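Side-chain contacts in hypothetical protein PAE2307 (Pyrobaculum aerophilum, PDB 1WVQ), which is of unproven function but probably acts as an adenosine-specific kinase and carries a stably phosphorylated histidine: residues A[126-129]-A[130-133]; A[74-77]-A[78-81]; A[67-70]-A[71-75]. All coordinates share one frame; numbering follows the deposited sequence.

Following the chain from the N terminus, the first contacts met lie on helix 68-81. Contact 3 (67-70 with 71-75) covers its N-cap and opening turns, and contact 2 (74-77 with 78-81) its last turns; the two share Ala74 and Ile75, with centres about 10 Å apart. Contact 1 (126-129 with 130-133) comes later and closes the hairpin between strands 120-128 and 131-139 of the three-stranded sheet. Each is local; contacts 3 and 2 overlap end to end, and contact 1 follows both in series. The helix end meets the hairpin where Arg132 NE probably bonds Ile81 O at 3.0 Å, tying the helix to the three-stranded sheet. Contacts 1 and 3 do not touch, their nearest atoms being about 12 Å apart.

Contact 1. Residues A[126-129]-A[130-133]; sequences EVEP and ERRG
A beta hairpin closes here: Glu126 faces Arg132 as an antiparallel non-hydrogen-bonded pair, and a type II turn from Glu128 to Arg131 joins strand 120-128 to strand 131-139 at one end of the three-stranded sheet. Two backbone bonds hold the loop. Val127 N reaches Arg131 O at 3.1 Å, and Arg131 N turns back to Glu128 O at 3.0 Å. Glu130, at the second corner of the turn, sits in a left-handed backbone conformation (phi 60°) and sends its carboxylate off to Arg59. On the other face from the Glu126 pair, Arg131 and Glu128 run side by side, with Glu128 CB 3.8 Å from Arg131 CG. Glu128 OE1 comes within 4.1 Å of Arg131 NH1, near but beyond a salt bridge; the guanidinium instead donates to the backbone carbonyls of Gly140 and Val138 of the second subunit. Glu126 and Arg132 meet both along their chains and at their ends. Glu126 CG, anti to the backbone N (chi1 -172°), packs on Arg132 CG at 3.7 Å. Arg132 also holds Glu9 through NH1 and Ile81 O through NE. The carboxylate stands steeply to the guanidinium, and Glu126 OE1 takes Arg132 NH1 on its anti lone pair, within the guanidinium plane, at 2.8 Å.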
# COMPACT_ATOMS: atom_id res chain seq x y z
N GLU A 126 -13.63 -27.37 14.90
CA GLU A 126 -15.07 -27.40 14.79
C GLU A 126 -15.55 -27.25 16.24
O GLU A 126 -15.16 -28.03 17.11
CB GLU A 126 -15.56 -28.73 14.20
CG GLU A 126 -17.05 -28.71 13.90
CD GLU A 126 -17.53 -29.91 13.10
OE1 GLU A 126 -16.96 -30.18 12.02
OE2 GLU A 126 -18.48 -30.58 13.55
N VAL A 127 -16.37 -26.24 16.48
CA VAL A 127 -16.86 -25.96 17.83
C VAL A 127 -18.33 -26.30 18.05
O VAL A 127 -18.74 -26.55 19.18
CB VAL A 127 -16.62 -24.46 18.18
CG1 VAL A 127 -15.12 -24.14 18.06
CG2 VAL A 127 -17.43 -23.56 17.26
N GLU A 128 -19.10 -26.32 16.97
CA GLU A 128 -20.53 -26.63 17.00
C GLU A 128 -20.87 -27.20 15.63
O GLU A 128 -20.08 -27.09 14.70
CB GLU A 128 -21.35 -25.36 17.24
CG GLU A 128 -21.30 -24.84 18.66
CD GLU A 128 -22.01 -23.51 18.83
OE1 GLU A 128 -23.02 -23.27 18.13
OE2 GLU A 128 -21.55 -22.69 19.66
N PRO A 129 -22.06 -27.81 15.48
CA PRO A 129 -22.38 -28.35 14.15
C PRO A 129 -22.28 -27.27 13.07
O PRO A 129 -22.86 -26.20 13.20
CB PRO A 129 -23.80 -28.87 14.33
CG PRO A 129 -23.78 -29.36 15.75
CD PRO A 129 -23.06 -28.23 16.48
N GLU A 130 -21.50 -27.56 12.03
CA GLU A 130 -21.32 -26.64 10.91
C GLU A 130 -20.73 -25.27 11.26
O GLU A 130 -20.99 -24.27 10.58
CB GLU A 130 -22.64 -26.52 10.14
CG GLU A 130 -22.97 -27.83 9.41
CD GLU A 130 -24.34 -27.87 8.75
OE1 GLU A 130 -24.93 -26.80 8.48
OE2 GLU A 130 -24.81 -28.99 8.48
N ARG A 131 -19.93 -25.23 12.32
CA ARG A 131 -19.25 -24.02 12.77
C ARG A 131 -17.76 -24.37 12.87
O ARG A 131 -17.32 -24.92 13.87
CB ARG A 131 -19.77 -23.56 14.13
CG ARG A 131 -21.25 -23.18 14.16
CD ARG A 131 -21.57 -22.04 13.20
NE ARG A 131 -20.75 -20.86 13.45
CZ ARG A 131 -20.85 -20.08 14.52
NH1 ARG A 131 -21.73 -20.36 15.48
NH2 ARG A 131 -20.06 -19.02 14.64
N ARG A 132 -17.01 -24.03 11.82
CA ARG A 132 -15.58 -24.34 11.75
C ARG A 132 -14.70 -23.13 11.45
O ARG A 132 -15.14 -22.16 10.83
CB ARG A 132 -15.36 -25.42 10.68
CG ARG A 132 -16.05 -26.74 10.99
CD ARG A 132 -16.33 -27.55 9.72
NE ARG A 132 -15.12 -27.97 9.02
CZ ARG A 132 -14.40 -29.04 9.33
NH1 ARG A 132 -14.77 -29.81 10.35
NH2 ARG A 132 -13.32 -29.35 8.63
N GLY A 133 -13.45 -23.20 11.89
CA GLY A 133 -12.52 -22.11 11.66
C GLY A 133 -11.10 -22.65 11.53
O GLY A 133 -10.79 -23.73 12.04

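Contact 2. Residues A[74-77]-A[78-81]; sequences AIDL and CKKI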
# COMPACT_ATOMS: atom_id res chain seq x y z
N ALA A 74 -9.53 -26.01 -6.14
CA ALA A 74 -9.91 -24.96 -5.20
C ALA A 74 -11.25 -25.27 -4.52
O ALA A 74 -11.38 -25.13 -3.30
CB ALA A 74 -9.99 -23.62 -5.92
N ILE A 75 -12.24 -25.68 -5.30
CA ILE A 75 -13.55 -26.02 -4.76
C ILE A 75 -13.45 -27.18 -3.78
O ILE A 75 -14.01 -27.12 -2.68
CB ILE A 75 -14.53 -26.43 -5.88
CG1 ILE A 75 -14.83 -25.22 -6.78
CG2 ILE A 75 -15.82 -26.96 -5.26
CD1 ILE A 75 -15.69 -25.56 -7.99
N ASP A 76 -12.74 -28.23 -4.17
CA ASP A 76 -12.61 -29.39 -3.29
C ASP A 76 -11.95 -29.05 -1.96
O ASP A 76 -12.39 -29.54 -0.92
CB ASP A 76 -11.85 -30.52 -3.99
CG ASP A 76 -12.64 -31.12 -5.15
OD1 ASP A 76 -13.88 -30.94 -5.17
OD2 ASP A 76 -12.03 -31.78 -6.02
N LEU A 77 -10.92 -28.21 -1.97
CA LEU A 77 -10.28 -27.87 -0.72
C LEU A 77 -11.22 -27.05 0.17
O LEU A 77 -11.22 -27.21 1.39
CB LEU A 77 -8.98 -27.09 -0.96
CG LEU A 77 -8.13 -26.87 0.30
CD1 LEU A 77 -7.79 -28.22 0.93
CD2 LEU A 77 -6.86 -26.11 -0.04
N CYS A 78 -12.02 -26.18 -0.45
CA CYS A 78 -12.97 -25.38 0.32
C CYS A 78 -14.00 -26.29 0.99
O CYS A 78 -14.38 -26.07 2.13
CB CYS A 78 -13.70 -24.37 -0.58
SG CYS A 78 -12.80 -22.82 -0.83
N LYS A 79 -14.43 -27.32 0.27
CA LYS A 79 -15.40 -28.27 0.81
C LYS A 79 -14.82 -29.07 1.96
O LYS A 79 -15.53 -29.40 2.92
CB LYS A 79 -15.88 -29.22 -0.29
CG LYS A 79 -16.76 -28.54 -1.33
CD LYS A 79 -17.00 -29.41 -2.56
CE LYS A 79 -17.84 -30.64 -2.25
NZ LYS A 79 -18.07 -31.46 -3.48
N LYS A 80 -13.53 -29.40 1.89
CA LYS A 80 -12.89 -30.17 2.95
C LYS A 80 -12.62 -29.31 4.19
O LYS A 80 -12.86 -29.75 5.32
CB LYS A 80 -11.58 -30.78 2.45
CG LYS A 80 -11.76 -31.74 1.29
CD LYS A 80 -10.47 -32.50 1.01
CE LYS A 80 -10.51 -33.15 -0.37
NZ LYS A 80 -11.73 -33.97 -0.59
N ILE A 81 -12.12 -28.10 3.98
CA ILE A 81 -11.84 -27.20 5.09
C ILE A 81 -13.19 -26.84 5.72
O ILE A 81 -13.34 -26.83 6.94
CB ILE A 81 -11.09 -25.93 4.61
CG1 ILE A 81 -9.67 -26.31 4.18
CG2 ILE A 81 -11.05 -24.89 5.72
CD1 ILE A 81 -8.86 -25.15 3.59
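Leu77 O accepts the shortest bond here, from Ile81 N at 2.9 Å and nearly straight (169° at the hydrogen). The same carbonyl oxygen is flanked by Ile81 CG1 at 3.3 Å, so the isoleucine side chain lies close against the peptide that its own N-H grips. Beyond it, Ile81 CD1 reaches Leu77 CG at 3.8 Å. That meeting follows from the leucine torsion: CG is swung opposite the backbone N (chi1 -172°). Leu77 itself packs on Val88 and Tyr90 of strand 87-92 and on Ile11 and Val13 of strand 7-13. One turn back, Cys78 N donates to Ala74 O, while the cysteine side chain rests on Ala51, Cys53 and Val61. On the flank that meets the second subunit, Lys79 runs alongside Ile75, pointing the same way, with its CD 3.8 Å from Ile75 CG2; both side chains also pack on Val146 of that subunit. Lys79 NZ stays 4.5 Å from Asp76 OD1, too far for a salt bridge. Lys80 runs its aliphatic chain past Asp76 O, with CG 3.2 Å from that oxygen. Ala74, Leu77 and Cys78 face the strands while Asp76, Lys79 and Lys80 carry the charges: the C-terminal part of an amphipathic alpha helix packed against beta sheet.

Contact 3. Residues A[67-70]-A[71-75]; sequences DEEL and RNLAI
Arg71 grips the carboxylate of Glu68 side-on with two nitrogens: its NE donates to Glu68 OE1 at 2.9 Å, and its NH2 to Glu68 OE2 at 3.2 Å, the latter on the syn lone pair. The two flat groups are nearly coplanar, 26° apart, with the carboxylate at the guanidinium edge. Glu68 gets there by a turn about its CB-CG bond (chi2 -52°), which brings its end back alongside the arginine one turn on. The third nitrogen, Arg71 NH1, bonds to the ring of His63 on strand 60-65, so the guanidinium bridges the helix start to the sheet. With an alanine at Arg71, the Glu68 carboxylate would probably lose its partner and be free to turn, and His63 ND1 would lose its mate. This salt bridge sits on the first turn of helix 68-81, where Asp67 is the N-cap. Its OD1 accepts Leu70 N at 3.0 Å, from above the carboxylate plane, and more weakly Glu69 N, while Asp67 O takes Arg71 N at 2.9 Å. Glu69 is drawn off by a salt bridge to Arg92. On the apolar side, Leu70 CD2 lies 4.1 Å from Leu73 CD1 where the two side chains cross at a slant, and both leucines pack on Tyr90 of strand 87-92.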
# COMPACT_ATOMS: atom_id res chain seq x y z
N ASP A 67 -9.19 -22.32 -15.73
CA ASP A 67 -8.61 -23.65 -15.85
C ASP A 67 -9.48 -24.56 -14.97
O ASP A 67 -9.54 -24.39 -13.75
CB ASP A 67 -7.17 -23.65 -15.34
CG ASP A 67 -6.51 -25.01 -15.43
OD1 ASP A 67 -7.06 -25.99 -14.90
OD2 ASP A 67 -5.42 -25.09 -16.04
N GLU A 68 -10.15 -25.52 -15.60
CA GLU A 68 -11.04 -26.41 -14.86
C GLU A 68 -10.37 -27.29 -13.82
O GLU A 68 -10.98 -27.61 -12.79
CB GLU A 68 -11.85 -27.27 -15.83
CG GLU A 68 -12.79 -26.45 -16.70
CD GLU A 68 -13.68 -25.51 -15.89
OE1 GLU A 68 -14.36 -25.98 -14.94
OE2 GLU A 68 -13.71 -24.30 -16.19
N GLU A 69 -9.14 -27.70 -14.08
CA GLU A 69 -8.43 -28.54 -13.12
C GLU A 69 -8.23 -27.74 -11.84
O GLU A 69 -8.51 -28.21 -10.74
CB GLU A 69 -7.07 -28.95 -13.69
CG GLU A 69 -6.17 -29.69 -12.71
CD GLU A 69 -4.72 -29.73 -13.18
OE1 GLU A 69 -4.09 -28.64 -13.25
OE2 GLU A 69 -4.22 -30.83 -13.48
N LEU A 70 -7.74 -26.51 -11.99
CA LEU A 70 -7.50 -25.65 -10.85
C LEU A 70 -8.79 -25.23 -10.15
O LEU A 70 -8.81 -25.06 -8.92
CB LEU A 70 -6.68 -24.43 -11.29
CG LEU A 70 -5.36 -24.81 -11.97
CD1 LEU A 70 -4.60 -23.55 -12.35
CD2 LEU A 70 -4.52 -25.69 -11.04
N ARG A 71 -9.86 -25.06 -10.91
CA ARG A 71 -11.14 -24.68 -10.33
C ARG A 71 -11.58 -25.78 -9.36
O ARG A 71 -11.95 -25.50 -8.22
CB ARG A 71 -12.22 -24.51 -11.42
CG ARG A 71 -13.60 -24.13 -10.87
CD ARG A 71 -14.73 -24.50 -11.84
NE ARG A 71 -14.67 -23.75 -13.09
CZ ARG A 71 -15.02 -22.48 -13.24
NH1 ARG A 71 -15.47 -21.78 -12.21
NH2 ARG A 71 -14.91 -21.90 -14.43
N ASN A 72 -11.52 -27.02 -9.82
CA ASN A 72 -11.94 -28.14 -8.98
C ASN A 72 -11.06 -28.38 -7.76
O ASN A 72 -11.55 -28.81 -6.72
CB ASN A 72 -12.07 -29.41 -9.82
CG ASN A 72 -13.20 -29.31 -10.82
OD1 ASN A 72 -14.28 -28.81 -10.50
ND2 ASN A 72 -12.96 -29.79 -12.04
N LEU A 73 -9.77 -28.10 -7.90
CA LEU A 73 -8.86 -28.26 -6.78
C LEU A 73 -9.24 -27.24 -5.71
O LEU A 73 -9.29 -27.56 -4.52
CB LEU A 73 -7.41 -28.04 -7.23
CG LEU A 73 -6.73 -29.27 -7.83
CD1 LEU A 73 -5.46 -28.87 -8.55
CD2 LEU A 73 -6.42 -30.27 -6.72
N ALA A 74 -9.53 -26.01 -6.14
CA ALA A 74 -9.91 -24.96 -5.20
C ALA A 74 -11.25 -25.27 -4.52
O ALA A 74 -11.38 -25.13 -3.30
CB ALA A 74 -9.99 -23.62 -5.92
N ILE A 75 -12.24 -25.68 -5.30
CA ILE A 75 -13.55 -26.02 -4.76
C ILE A 75 -13.45 -27.18 -3.78
O ILE A 75 -14.01 -27.12 -2.68
CB ILE A 75 -14.53 -26.43 -5.88
CG1 ILE A 75 -14.83 -25.22 -6.78
CG2 ILE A 75 -15.82 -26.96 -5.26
CD1 ILE A 75 -15.69 -25.56 -7.99